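Dihydroorotase (Saccharomyces cerevisiae S288C, PDB 6L0A) catalyses the interconversion of N-carbamoyl-L-aspartate and dihydroorotate, the third step of de novo pyrimidine biosynthesis, using two zinc ions per subunit. Local coordinates at residues V35-I40 with T69-F74; K175-H180 with S310-K315; K188-I193 with V205-T210; T201-A206 with K250-F255. One frame throughout, in Å; residues are numbered along the deposited sequence.

Interaction 1: V35-I40 with T69-F74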
loop_
_atom_site.group_PDB
_atom_site.type_symbol
_atom_site.label_atom_id
_atom_site.label_comp_id
_atom_site.label_asym_id
_atom_site.label_seq_id
_atom_site.Cartn_x
_atom_site.Cartn_y
_atom_site.Cartn_z
ATOM N N VAL C 35 -26.321 15.064 -2.048
ATOM C CA VAL C 35 -26.843 13.880 -2.732
ATOM C C VAL C 35 -28.318 13.718 -2.392
ATOM O O VAL C 35 -28.689 13.651 -1.214
ATOM C CB VAL C 35 -26.052 12.618 -2.334
ATOM C CG1 VAL C 35 -26.758 11.367 -2.823
ATOM C CG2 VAL C 35 -24.622 12.708 -2.871
ATOM N N SER C 36 -29.151 13.621 -3.428
ATOM C CA SER C 36 -30.589 13.432 -3.264
ATOM C C SER C 36 -30.984 11.961 -3.220
ATOM O O SER C 36 -31.855 11.579 -2.429
ATOM C CB SER C 36 -31.336 14.127 -4.409
ATOM O OG SER C 36 -32.709 13.774 -4.384
ATOM N N ILE C 37 -30.333 11.137 -4.045
ATOM C CA ILE C 37 -30.670 9.732 -4.249
ATOM C C ILE C 37 -29.444 8.898 -3.879
ATOM O O ILE C 37 -28.347 9.172 -4.370
ATOM C CB ILE C 37 -31.068 9.457 -5.709
ATOM C CG1 ILE C 37 -32.279 10.300 -6.124
ATOM C CG2 ILE C 37 -31.353 7.970 -5.923
ATOM C CD1 ILE C 37 -32.310 10.597 -7.621
ATOM N N ALA C 38 -29.638 7.881 -3.038
ATOM C CA ALA C 38 -28.552 7.014 -2.578
ATOM C C ALA C 38 -28.900 5.548 -2.819
ATOM O O ALA C 38 -29.990 5.100 -2.454
ATOM C CB ALA C 38 -28.280 7.231 -1.086
ATOM N N TYR C 39 -27.965 4.798 -3.402
ATOM C CA TYR C 39 -28.096 3.350 -3.525
ATOM C C TYR C 39 -27.322 2.712 -2.379
ATOM O O TYR C 39 -26.096 2.854 -2.311
ATOM C CB TYR C 39 -27.565 2.866 -4.867
ATOM C CG TYR C 39 -27.775 1.386 -5.141
ATOM C CD1 TYR C 39 -29.048 0.854 -5.251
ATOM C CD2 TYR C 39 -26.689 0.535 -5.323
ATOM C CE1 TYR C 39 -29.245 -0.508 -5.528
ATOM C CE2 TYR C 39 -26.870 -0.825 -5.596
ATOM C CZ TYR C 39 -28.159 -1.332 -5.700
ATOM O OH TYR C 39 -28.366 -2.668 -5.987
ATOM N N ILE C 40 -28.033 2.018 -1.494
ATOM C CA ILE C 40 -27.522 1.606 -0.185
ATOM C C ILE C 40 -26.959 0.194 -0.269
ATOM O O ILE C 40 -27.676 -0.757 -0.604
ATOM C CB ILE C 40 -28.623 1.678 0.885
ATOM C CG1 ILE C 40 -29.165 3.106 0.983
ATOM C CG2 ILE C 40 -28.126 1.169 2.236
ATOM C CD1 ILE C 40 -28.132 4.127 1.531
ATOM N N THR C 69 -33.780 9.969 -1.004
ATOM C CA THR C 69 -34.393 8.867 -1.736
ATOM C C THR C 69 -33.472 7.658 -1.658
ATOM O O THR C 69 -32.326 7.730 -2.102
ATOM C CB THR C 69 -34.632 9.271 -3.185
ATOM O OG1 THR C 69 -35.589 10.347 -3.206
ATOM C CG2 THR C 69 -35.136 8.084 -4.008
ATOM N N PHE C 70 -33.972 6.556 -1.099
ATOM C CA PHE C 70 -33.159 5.381 -0.798
ATOM C C PHE C 70 -33.513 4.253 -1.758
ATOM O O PHE C 70 -34.667 3.821 -1.805
ATOM C CB PHE C 70 -33.380 4.925 0.641
ATOM C CG PHE C 70 -32.785 5.842 1.656
ATOM C CD1 PHE C 70 -31.410 5.941 1.787
ATOM C CD2 PHE C 70 -33.595 6.629 2.465
ATOM C CE1 PHE C 70 -30.841 6.794 2.712
ATOM C CE2 PHE C 70 -33.033 7.502 3.397
ATOM C CZ PHE C 70 -31.655 7.583 3.525
ATOM N N LEU C 71 -32.524 3.784 -2.514
ATOM C CA LEU C 71 -32.644 2.591 -3.344
ATOM C C LEU C 71 -31.845 1.481 -2.673
ATOM O O LEU C 71 -30.693 1.698 -2.295
ATOM C CB LEU C 71 -32.122 2.847 -4.751
ATOM C CG LEU C 71 -32.673 4.071 -5.489
ATOM C CD1 LEU C 71 -31.963 4.240 -6.837
ATOM C CD2 LEU C 71 -34.196 3.971 -5.658
ATOM N N MET C 72 -32.452 0.310 -2.522
ATOM C CA MET C 72 -31.941 -0.722 -1.628
ATOM C C MET C 72 -31.426 -1.919 -2.420
ATOM O O MET C 72 -31.765 -2.101 -3.592
ATOM C CB MET C 72 -33.026 -1.173 -0.652
ATOM C CG MET C 72 -33.706 -0.021 0.106
ATOM S SD MET C 72 -32.582 0.962 1.138
ATOM C CE MET C 72 -32.060 -0.244 2.361
ATOM N N SER C 73 -30.615 -2.750 -1.759
ATOM C CA SER C 73 -30.046 -3.917 -2.415
ATOM C C SER C 73 -30.016 -5.117 -1.475
ATOM O O SER C 73 -30.046 -4.995 -0.246
ATOM C CB SER C 73 -28.610 -3.656 -2.906
ATOM O OG SER C 73 -27.780 -3.314 -1.800
ATOM N N PHE C 74 -29.957 -6.293 -2.094
ATOM C CA PHE C 74 -29.585 -7.530 -1.431
ATOM C C PHE C 74 -28.094 -7.805 -1.625
ATOM O O PHE C 74 -27.477 -7.386 -2.607
ATOM C CB PHE C 74 -30.372 -8.724 -1.999
ATOM C CG PHE C 74 -31.762 -8.892 -1.428
ATOM C CD1 PHE C 74 -32.086 -8.419 -0.161
ATOM C CD2 PHE C 74 -32.726 -9.571 -2.154
ATOM C CE1 PHE C 74 -33.369 -8.606 0.364
ATOM C CE2 PHE C 74 -34.006 -9.757 -1.653
ATOM C CZ PHE C 74 -34.332 -9.278 -0.392
HETATM O O HOH W 1 -34.625 12.784 -2.534
HETATM O O HOH W 2 -29.635 -2.417 0.990
#
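Ile40 O is gripped twice, by Ser73 OG at 2.8 Å, lying in the carbonyl plane, and by a water that donates to it and accepts from Ser73 N. The serine reaches it with OG between its N and carbonyl carbon (chi1 60°). Upstream the two strands run parallel at about 28°, joined by alternating backbone bonds from Thr69 N to Ser36 O, Ala38 N to Thr69 O, Leu71 N to Ala38 O and Ile40 N to Leu71 O (2.8 Å). On one face, Tyr39 crosses Leu71 at about a right angle, with Leu71 CB in plane at the ring edge, 3.7 Å from Tyr39 CD1; Ile37 CG2 meets Leu71 CD1 at 3.9 Å. Tyr39 OH lies 3.2 Å from Ser73 CB and is hydrogen-bonded to Asn135 OD1. A phenylalanine in place of Tyr39 would probably leave Asn135 OD1 without this partner and open a gap beside Ser73 CB. On the face of Ala38 and Phe70, Phe70 CD1 is met by Ile40 CG1 at 3.7 Å. These strands and the intervening helix 51-64 form a beta-alpha-beta unit: Ile40 and Phe70 pack against that helix, helix 20-32 covers Ala38 and Phe70, and strand 11-15 flanks 37-40 in the sheet.

Interaction 2: K175-H180 with S310-K315. With ZN (zinc ion), chain L.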
loop_
_atom_site.group_PDB
_atom_site.type_symbol
_atom_site.label_atom_id
_atom_site.label_comp_id
_atom_site.label_asym_id
_atom_site.label_seq_id
_atom_site.Cartn_x
_atom_site.Cartn_y
_atom_site.Cartn_z
ATOM N N LYS C 175 -28.934 -5.534 -16.492
ATOM C CA LYS C 175 -28.128 -4.363 -16.175
ATOM C C LYS C 175 -27.038 -4.761 -15.185
ATOM O O LYS C 175 -27.325 -5.340 -14.130
ATOM C CB LYS C 175 -29.009 -3.251 -15.599
ATOM C CG LYS C 175 -29.871 -2.550 -16.646
ATOM C CD LYS C 175 -30.566 -1.310 -16.088
ATOM C CE LYS C 175 -31.865 -1.647 -15.358
ATOM N NZ LYS C 175 -32.606 -0.421 -14.909
ATOM N N ILE C 176 -25.785 -4.490 -15.539
ATOM C CA ILE C 176 -24.638 -4.863 -14.718
ATOM C C ILE C 176 -23.767 -3.632 -14.529
ATOM O O ILE C 176 -23.500 -2.895 -15.485
ATOM C CB ILE C 176 -23.819 -6.003 -15.355
ATOM C CG1 ILE C 176 -24.653 -7.266 -15.529
ATOM C CG2 ILE C 176 -22.579 -6.323 -14.516
ATOM C CD1 ILE C 176 -23.924 -8.342 -16.331
ATOM N N ILE C 177 -23.308 -3.411 -13.304
ATOM C CA ILE C 177 -22.395 -2.315 -13.028
ATOM C C ILE C 177 -21.092 -2.875 -12.491
ATOM O O ILE C 177 -21.086 -3.625 -11.508
ATOM C CB ILE C 177 -22.979 -1.298 -12.033
ATOM C CG1 ILE C 177 -24.285 -0.706 -12.565
ATOM C CG2 ILE C 177 -21.955 -0.180 -11.782
ATOM C CD1 ILE C 177 -24.937 0.269 -11.609
ATOM N N LEU C 178 -19.993 -2.497 -13.124
ATOM C CA LEU C 178 -18.673 -2.703 -12.539
ATOM C C LEU C 178 -18.442 -1.543 -11.577
ATOM O O LEU C 178 -18.111 -0.434 -11.993
ATOM C CB LEU C 178 -17.610 -2.771 -13.630
ATOM C CG LEU C 178 -16.190 -3.150 -13.180
ATOM C CD1 LEU C 178 -16.139 -4.496 -12.461
ATOM C CD2 LEU C 178 -15.235 -3.135 -14.364
ATOM N N GLU C 179 -18.658 -1.794 -10.286
ATOM C CA GLU C 179 -18.594 -0.736 -9.292
ATOM C C GLU C 179 -17.158 -0.248 -9.107
ATOM O O GLU C 179 -16.196 -0.986 -9.320
ATOM C CB GLU C 179 -19.151 -1.231 -7.953
ATOM C CG GLU C 179 -20.633 -1.631 -7.993
ATOM C CD GLU C 179 -21.553 -0.434 -8.160
ATOM O OE1 GLU C 179 -21.110 0.689 -7.849
ATOM O OE2 GLU C 179 -22.723 -0.603 -8.591
ATOM N N HIS C 180 -17.035 1.012 -8.687
ATOM C CA HIS C 180 -15.764 1.673 -8.377
ATOM C C HIS C 180 -14.568 1.165 -9.174
ATOM O O HIS C 180 -13.650 0.553 -8.604
ATOM C CB HIS C 180 -15.472 1.585 -6.864
ATOM C CG HIS C 180 -15.754 0.249 -6.236
ATOM N ND1 HIS C 180 -15.269 -0.939 -6.740
ATOM C CD2 HIS C 180 -16.443 -0.073 -5.114
ATOM C CE1 HIS C 180 -15.669 -1.937 -5.970
ATOM N NE2 HIS C 180 -16.383 -1.439 -4.975
ATOM N N SER C 310 -30.854 7.743 -15.160
ATOM C CA SER C 310 -31.273 7.034 -16.367
ATOM C C SER C 310 -31.031 5.526 -16.254
ATOM O O SER C 310 -31.899 4.721 -16.615
ATOM C CB SER C 310 -30.547 7.615 -17.587
ATOM O OG SER C 310 -30.735 6.808 -18.741
ATOM N N PHE C 311 -29.854 5.126 -15.759
ATOM C CA PHE C 311 -29.513 3.704 -15.691
ATOM C C PHE C 311 -30.395 2.965 -14.694
ATOM O O PHE C 311 -30.831 1.838 -14.957
ATOM C CB PHE C 311 -28.031 3.540 -15.316
ATOM C CG PHE C 311 -27.517 2.134 -15.443
ATOM C CD1 PHE C 311 -27.047 1.664 -16.653
ATOM C CD2 PHE C 311 -27.506 1.281 -14.355
ATOM C CE1 PHE C 311 -26.575 0.359 -16.784
ATOM C CE2 PHE C 311 -27.039 -0.011 -14.477
ATOM C CZ PHE C 311 -26.563 -0.470 -15.699
ATOM N N TYR C 312 -30.643 3.563 -13.533
ATOM C CA TYR C 312 -31.489 2.930 -12.535
ATOM C C TYR C 312 -32.964 3.201 -12.797
ATOM O O TYR C 312 -33.814 2.702 -12.051
ATOM C CB TYR C 312 -31.112 3.409 -11.132
ATOM C CG TYR C 312 -29.946 2.649 -10.518
ATOM C CD1 TYR C 312 -28.628 3.040 -10.748
ATOM C CD2 TYR C 312 -30.169 1.534 -9.716
ATOM C CE1 TYR C 312 -27.560 2.327 -10.182
ATOM C CE2 TYR C 312 -29.124 0.831 -9.146
ATOM C CZ TYR C 312 -27.823 1.226 -9.384
ATOM O OH TYR C 312 -26.794 0.505 -8.816
ATOM N N GLU C 313 -33.259 3.988 -13.832
ATOM C CA GLU C 313 -34.623 4.338 -14.237
ATOM C C GLU C 313 -35.427 4.861 -13.051
ATOM O O GLU C 313 -36.510 4.370 -12.727
ATOM C CB GLU C 313 -35.311 3.153 -14.920
ATOM C CG GLU C 313 -34.524 2.699 -16.148
ATOM C CD GLU C 313 -35.090 1.445 -16.823
ATOM O OE1 GLU C 313 -36.238 1.501 -17.302
ATOM O OE2 GLU C 313 -34.381 0.427 -16.852
ATOM N N VAL C 314 -34.865 5.875 -12.393
ATOM C CA VAL C 314 -35.493 6.524 -11.250
ATOM C C VAL C 314 -36.601 7.431 -11.766
ATOM O O VAL C 314 -36.378 8.243 -12.670
ATOM C CB VAL C 314 -34.459 7.327 -10.448
ATOM C CG1 VAL C 314 -35.088 7.918 -9.188
ATOM C CG2 VAL C 314 -33.259 6.446 -10.083
ATOM N N LYS C 315 -37.789 7.296 -11.195
ATOM C CA LYS C 315 -38.952 8.070 -11.606
ATOM C C LYS C 315 -39.260 9.141 -10.570
ATOM O O LYS C 315 -38.978 8.982 -9.378
ATOM C CB LYS C 315 -40.174 7.163 -11.789
ATOM C CG LYS C 315 -39.936 5.948 -12.667
ATOM C CD LYS C 315 -39.494 6.344 -14.071
ATOM C CE LYS C 315 -39.375 5.124 -14.985
ATOM N NZ LYS C 315 -38.860 5.469 -16.345
HETATM ZN ZN ZN L . -16.305 -2.302 -3.020
HETATM O O HOH W 3 -33.966 -0.610 -12.239
HETATM O O HOH W 4 -24.408 1.539 -8.652
#
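Lys175, on a strand, and Phe311, near the end of helix 300-312, have the nearest CA atoms of the two segments, 8.2 Å apart, and the helix closes in a Schellman motif with Glu313, at positive phi, as its C-prime residue. Lys175 bends at chi3 (-84°). Its NZ forms a salt bridge with Glu313 OE2 at 2.8 Å, met on the anti side and 27° out of the carboxylate plane. The same NZ bonds Phe311 O at 2.9 Å and donates to a water. Lys175 CD sits 4.0 Å above the Phe311 ring, offset toward the rim. An alanine at Lys175 would probably leave Glu313 and Phe311 O without this cationic partner and uncover part of the phenyl face. Two residues on, Ile177 CG1 presses on Phe311 CE2 at 3.4 Å, while its CD1 meets Tyr312 CE1 at 3.6 Å. One water joins Tyr312 OH (2.6 Å) to Glu179 OE2, and Asn135 ND2 bonds both; Glu179 OE1 bonds Thr208 OG1 and His14 ND1, a second-shell link to a zinc ligand. Just past the strand, His180 NE2 binds zinc at 2.1 Å, alongside His137 and Lys98, in the binuclear site at the strand ends of an amidohydrolase TIM barrel.

Interaction 3: K188-I193 with V205-T210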
loop_
_atom_site.group_PDB
_atom_site.type_symbol
_atom_site.label_atom_id
_atom_site.label_comp_id
_atom_site.label_asym_id
_atom_site.label_seq_id
_atom_site.Cartn_x
_atom_site.Cartn_y
_atom_site.Cartn_z
ATOM N N LYS C 188 -11.062 0.626 -20.347
ATOM C CA LYS C 188 -11.066 0.165 -21.735
ATOM C C LYS C 188 -12.132 -0.896 -21.967
ATOM O O LYS C 188 -12.786 -0.913 -23.016
ATOM C CB LYS C 188 -9.702 -0.405 -22.112
ATOM C CG LYS C 188 -8.618 0.601 -22.341
ATOM C CD LYS C 188 -7.467 -0.112 -23.030
ATOM C CE LYS C 188 -6.202 0.673 -22.948
ATOM N NZ LYS C 188 -5.102 -0.085 -23.604
ATOM N N THR C 189 -12.307 -1.808 -21.014
ATOM C CA THR C 189 -13.291 -2.869 -21.197
ATOM C C THR C 189 -14.715 -2.318 -21.175
ATOM O O THR C 189 -15.541 -2.701 -22.017
ATOM C CB THR C 189 -13.096 -3.950 -20.135
ATOM O OG1 THR C 189 -11.886 -4.658 -20.420
ATOM C CG2 THR C 189 -14.269 -4.948 -20.134
ATOM N N ILE C 190 -15.017 -1.405 -20.239
ATOM C CA ILE C 190 -16.338 -0.772 -20.221
ATOM C C ILE C 190 -16.563 0.008 -21.511
ATOM O O ILE C 190 -17.665 0.010 -22.071
ATOM C CB ILE C 190 -16.493 0.134 -18.985
ATOM C CG1 ILE C 190 -16.335 -0.684 -17.701
ATOM C CG2 ILE C 190 -17.847 0.865 -19.000
ATOM C CD1 ILE C 190 -17.396 -1.751 -17.536
ATOM N N GLU C 191 -15.520 0.678 -22.006
ATOM C CA GLU C 191 -15.664 1.453 -23.234
ATOM C C GLU C 191 -15.971 0.547 -24.419
ATOM O O GLU C 191 -16.832 0.862 -25.251
ATOM C CB GLU C 191 -14.399 2.273 -23.479
ATOM C CG GLU C 191 -14.416 3.638 -22.789
ATOM C CD GLU C 191 -13.173 4.448 -23.086
ATOM O OE1 GLU C 191 -12.125 3.837 -23.389
ATOM O OE2 GLU C 191 -13.242 5.692 -23.010
ATOM N N ASP C 192 -15.318 -0.610 -24.484
ATOM C CA ASP C 192 -15.515 -1.500 -25.616
ATOM C C ASP C 192 -16.835 -2.260 -25.544
ATOM O O ASP C 192 -17.461 -2.502 -26.580
ATOM C CB ASP C 192 -14.331 -2.453 -25.725
ATOM C CG ASP C 192 -13.088 -1.734 -26.141
ATOM O OD1 ASP C 192 -11.979 -2.212 -25.819
ATOM O OD2 ASP C 192 -13.226 -0.654 -26.774
ATOM N N ILE C 193 -17.292 -2.627 -24.345
ATOM C CA ILE C 193 -18.638 -3.172 -24.204
ATOM C C ILE C 193 -19.666 -2.171 -24.723
ATOM O O ILE C 193 -20.696 -2.561 -25.286
ATOM C CB ILE C 193 -18.897 -3.549 -22.729
ATOM C CG1 ILE C 193 -18.018 -4.737 -22.331
ATOM C CG2 ILE C 193 -20.358 -3.866 -22.480
ATOM C CD1 ILE C 193 -18.225 -5.193 -20.874
ATOM N N VAL C 205 -24.234 -2.186 -19.497
ATOM C CA VAL C 205 -23.110 -2.397 -18.596
ATOM C C VAL C 205 -22.501 -1.037 -18.327
ATOM O O VAL C 205 -22.031 -0.366 -19.254
ATOM C CB VAL C 205 -22.078 -3.365 -19.190
ATOM C CG1 VAL C 205 -20.864 -3.472 -18.269
ATOM C CG2 VAL C 205 -22.725 -4.736 -19.397
ATOM N N ALA C 206 -22.552 -0.607 -17.071
ATOM C CA ALA C 206 -21.994 0.670 -16.670
ATOM C C ALA C 206 -20.907 0.433 -15.631
ATOM O O ALA C 206 -20.669 -0.694 -15.196
ATOM C CB ALA C 206 -23.076 1.601 -16.123
ATOM N N ALA C 207 -20.242 1.517 -15.260
ATOM C CA ALA C 207 -19.222 1.498 -14.226
ATOM C C ALA C 207 -19.414 2.738 -13.375
ATOM O O ALA C 207 -19.732 3.810 -13.900
ATOM C CB ALA C 207 -17.812 1.480 -14.821
ATOM N N THR C 208 -19.265 2.591 -12.067
ATOM C CA THR C 208 -19.276 3.764 -11.211
ATOM C C THR C 208 -17.841 4.174 -10.898
ATOM O O THR C 208 -16.921 3.354 -10.914
ATOM C CB THR C 208 -20.060 3.522 -9.922
ATOM O OG1 THR C 208 -19.551 2.360 -9.247
ATOM C CG2 THR C 208 -21.576 3.356 -10.218
ATOM N N LEU C 209 -17.650 5.469 -10.665
ATOM C CA LEU C 209 -16.360 6.005 -10.256
ATOM C C LEU C 209 -16.542 6.750 -8.947
ATOM O O LEU C 209 -17.518 7.483 -8.773
ATOM C CB LEU C 209 -15.774 6.928 -11.328
ATOM C CG LEU C 209 -15.538 6.234 -12.679
ATOM C CD1 LEU C 209 -15.236 7.272 -13.755
ATOM C CD2 LEU C 209 -14.403 5.211 -12.582
ATOM N N THR C 210 -15.620 6.531 -8.015
ATOM C CA THR C 210 -15.679 7.161 -6.712
ATOM C C THR C 210 -15.056 8.545 -6.774
ATOM O O THR C 210 -14.404 8.918 -7.750
ATOM C CB THR C 210 -14.918 6.351 -5.672
ATOM O OG1 THR C 210 -13.517 6.430 -5.975
ATOM C CG2 THR C 210 -15.373 4.893 -5.674
#
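Ile190 and Ile193, one turn apart on helix 184-193, press on Val205 and Ala207 of strand 205-209, the closing half of a beta-alpha-beta unit that starts with strand 175-178. Ile193 crosses Val205 at about a right angle and lays CG2 against Val205 CB at 3.7 Å. Ile190 holds CG1 anti to its carbonyl carbon (chi1 -60°), where it meets Ala207 CB at 3.9 Å; the bend at chi2 then brings CD1 to Val205 CG1, also at 3.9 Å. No hydrogen bond links the two segments; the packing is aliphatic, and the axes of helix 188-193 and strand 205-209 pass 8.5 Å apart at their closest and run at 150°. Further out, His168 of helix 156-170 touches both Val205 and Ile193, while Phe253 of the next strand packs on Ile190 and Ala207. Just past the helical segment, Asn194 ties the two elements directly: its ND2 donates to both Ile190 O and Val205 O.

Interaction 4: T201-A206 with K250-F255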
loop_
_atom_site.group_PDB
_atom_site.type_symbol
_atom_site.label_atom_id
_atom_site.label_comp_id
_atom_site.label_asym_id
_atom_site.label_seq_id
_atom_site.Cartn_x
_atom_site.Cartn_y
_atom_site.Cartn_z
ATOM N N THR C 201 -30.047 5.277 -22.779
ATOM C CA THR C 201 -30.907 4.122 -22.531
ATOM C C THR C 201 -30.404 2.855 -23.215
ATOM O O THR C 201 -30.896 1.769 -22.899
ATOM C CB THR C 201 -32.354 4.411 -22.963
ATOM O OG1 THR C 201 -32.393 4.767 -24.351
ATOM C CG2 THR C 201 -32.949 5.544 -22.134
ATOM N N ASP C 202 -29.431 2.961 -24.125
ATOM C CA ASP C 202 -28.804 1.774 -24.698
ATOM C C ASP C 202 -27.859 1.076 -23.724
ATOM O O ASP C 202 -27.498 -0.083 -23.955
ATOM C CB ASP C 202 -28.018 2.144 -25.959
ATOM C CG ASP C 202 -28.899 2.710 -27.054
ATOM O OD1 ASP C 202 -30.067 2.274 -27.164
ATOM O OD2 ASP C 202 -28.413 3.581 -27.811
ATOM N N VAL C 203 -27.456 1.742 -22.645
ATOM C CA VAL C 203 -26.392 1.219 -21.791
ATOM C C VAL C 203 -26.929 0.059 -20.964
ATOM O O VAL C 203 -27.913 0.203 -20.231
ATOM C CB VAL C 203 -25.823 2.318 -20.886
ATOM C CG1 VAL C 203 -24.862 1.705 -19.850
ATOM C CG2 VAL C 203 -25.122 3.393 -21.716
ATOM N N LYS C 204 -26.272 -1.094 -21.067
ATOM C CA LYS C 204 -26.559 -2.236 -20.210
ATOM C C LYS C 204 -25.480 -2.492 -19.171
ATOM O O LYS C 204 -25.776 -3.007 -18.086
ATOM C CB LYS C 204 -26.728 -3.507 -21.051
ATOM C CG LYS C 204 -28.017 -3.573 -21.855
ATOM C CD LYS C 204 -29.213 -3.872 -20.968
ATOM C CE LYS C 204 -30.476 -4.047 -21.802
ATOM N NZ LYS C 204 -31.691 -3.689 -21.019
ATOM N N VAL C 205 -24.234 -2.186 -19.497
ATOM C CA VAL C 205 -23.110 -2.397 -18.596
ATOM C C VAL C 205 -22.501 -1.037 -18.327
ATOM O O VAL C 205 -22.031 -0.366 -19.254
ATOM C CB VAL C 205 -22.078 -3.365 -19.190
ATOM C CG1 VAL C 205 -20.864 -3.472 -18.269
ATOM C CG2 VAL C 205 -22.725 -4.736 -19.397
ATOM N N ALA C 206 -22.552 -0.607 -17.071
ATOM C CA ALA C 206 -21.994 0.670 -16.670
ATOM C C ALA C 206 -20.907 0.433 -15.631
ATOM O O ALA C 206 -20.669 -0.694 -15.196
ATOM C CB ALA C 206 -23.076 1.601 -16.123
ATOM N N LYS C 250 -19.731 10.403 -21.205
ATOM C CA LYS C 250 -20.278 9.142 -21.674
ATOM C C LYS C 250 -21.301 8.617 -20.667
ATOM O O LYS C 250 -21.062 8.669 -19.460
ATOM C CB LYS C 250 -19.165 8.112 -21.859
ATOM C CG LYS C 250 -18.432 8.185 -23.195
ATOM C CD LYS C 250 -19.397 8.203 -24.374
ATOM C CE LYS C 250 -19.344 9.529 -25.113
ATOM N NZ LYS C 250 -20.507 9.708 -26.041
ATOM N N PRO C 251 -22.433 8.087 -21.134
ATOM C CA PRO C 251 -23.505 7.680 -20.214
ATOM C C PRO C 251 -23.236 6.386 -19.462
ATOM O O PRO C 251 -24.061 6.003 -18.626
ATOM C CB PRO C 251 -24.707 7.518 -21.155
ATOM C CG PRO C 251 -24.082 7.049 -22.433
ATOM C CD PRO C 251 -22.762 7.779 -22.538
ATOM N N TYR C 252 -22.122 5.697 -19.718
ATOM C CA TYR C 252 -21.834 4.452 -19.022
ATOM C C TYR C 252 -20.822 4.630 -17.892
ATOM O O TYR C 252 -20.320 3.628 -17.360
ATOM C CB TYR C 252 -21.355 3.377 -20.005
ATOM C CG TYR C 252 -20.470 3.866 -21.138
ATOM C CD1 TYR C 252 -21.014 4.228 -22.367
ATOM C CD2 TYR C 252 -19.090 3.936 -20.987
ATOM C CE1 TYR C 252 -20.208 4.658 -23.410
ATOM C CE2 TYR C 252 -18.273 4.365 -22.025
ATOM C CZ TYR C 252 -18.838 4.721 -23.233
ATOM O OH TYR C 252 -18.027 5.148 -24.264
ATOM N N PHE C 253 -20.520 5.875 -17.511
ATOM C CA PHE C 253 -19.759 6.186 -16.303
ATOM C C PHE C 253 -20.579 7.164 -15.473
ATOM O O PHE C 253 -21.051 8.175 -16.001
ATOM C CB PHE C 253 -18.382 6.801 -16.623
ATOM C CG PHE C 253 -17.485 5.918 -17.451
ATOM C CD1 PHE C 253 -17.018 4.715 -16.952
ATOM C CD2 PHE C 253 -17.088 6.308 -18.726
ATOM C CE1 PHE C 253 -16.195 3.902 -17.714
ATOM C CE2 PHE C 253 -16.255 5.501 -19.486
ATOM C CZ PHE C 253 -15.810 4.300 -18.980
ATOM N N PHE C 254 -20.772 6.866 -14.188
ATOM C CA PHE C 254 -21.426 7.832 -13.317
ATOM C C PHE C 254 -20.951 7.626 -11.887
ATOM O O PHE C 254 -20.191 6.704 -11.589
ATOM C CB PHE C 254 -22.966 7.777 -13.436
ATOM C CG PHE C 254 -23.571 6.399 -13.316
ATOM C CD1 PHE C 254 -23.881 5.663 -14.448
ATOM C CD2 PHE C 254 -23.890 5.870 -12.069
ATOM C CE1 PHE C 254 -24.476 4.407 -14.345
ATOM C CE2 PHE C 254 -24.483 4.617 -11.962
ATOM C CZ PHE C 254 -24.775 3.887 -13.103
ATOM N N PHE C 255 -21.399 8.522 -11.008
ATOM C CA PHE C 255 -20.841 8.661 -9.668
ATOM C C PHE C 255 -21.383 7.602 -8.724
ATOM O O PHE C 255 -22.601 7.457 -8.571
ATOM C CB PHE C 255 -21.174 10.044 -9.113
ATOM C CG PHE C 255 -20.679 10.295 -7.716
ATOM C CD1 PHE C 255 -19.353 10.080 -7.382
ATOM C CD2 PHE C 255 -21.545 10.792 -6.743
ATOM C CE1 PHE C 255 -18.903 10.344 -6.098
ATOM C CE2 PHE C 255 -21.100 11.065 -5.461
ATOM C CZ PHE C 255 -19.769 10.843 -5.140
#
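Val203 meets Tyr252 at about a right angle, its CG1 3.9 Å from Tyr252 CB, while its CG2 lies near the plane of the phenol ring at the edge. The same CG2 reaches Pro251 CG, also at 3.9 Å, so here CG2 sits between proline and tyrosine while CG1 meets only the tyrosine. Tyr252 starts toward the other segment, but with CG placed between the backbone N and carbonyl carbon (chi1 37°) the ring leads away from it. Lys250 CB stands 3.7 Å above one ring face, offset toward the rim, and Tyr252 CD2 sits over a face of the Phe253 ring. A type I turn from Lys250 to Phe253 brings these neighbours together, with a weak bond from Phe253 N to Lys250 O. Farther along, Phe254 approaches Ala206 obliquely, CE1 to CB at 3.6 Å, and a CA-H...O contact runs from Ala206 CA to Tyr252 O at 3.5 Å. The contact marks where strands 205-209 and 253-255 come together in the parallel sheet of the barrel, Tyr252 and Phe254 each pairing by backbone bonds with Ala207. Helix 300-312 covers Val203 and Ala206 through Phe311, whereas Phe253 packs on Ile187 of helix 184-193.

All four contacts are buried in one barrel, except that interaction 2 reaches the surface at Glu313. Interaction 1 pairs parallel strands in one part of the wall, and interactions 2, 3 and 4 draw on the neighbouring strands 175-178, 205-209 and 253-255 of another; interactions 3 and 4 share Val205 and Ala206. Their chemistry differs accordingly: backbone bonds dominate interaction 1, a salt bridge and water bridges lead in interaction 2, which alone includes a zinc ligand, and interactions 3 and 4 rest on apolar packing. Interaction 1 touches interaction 2 through Tyr39 and Tyr312, while Thr208 of 205-210 probably hydrogen-bonds Glu179, tying the strand of interaction 3 to the metal-site region.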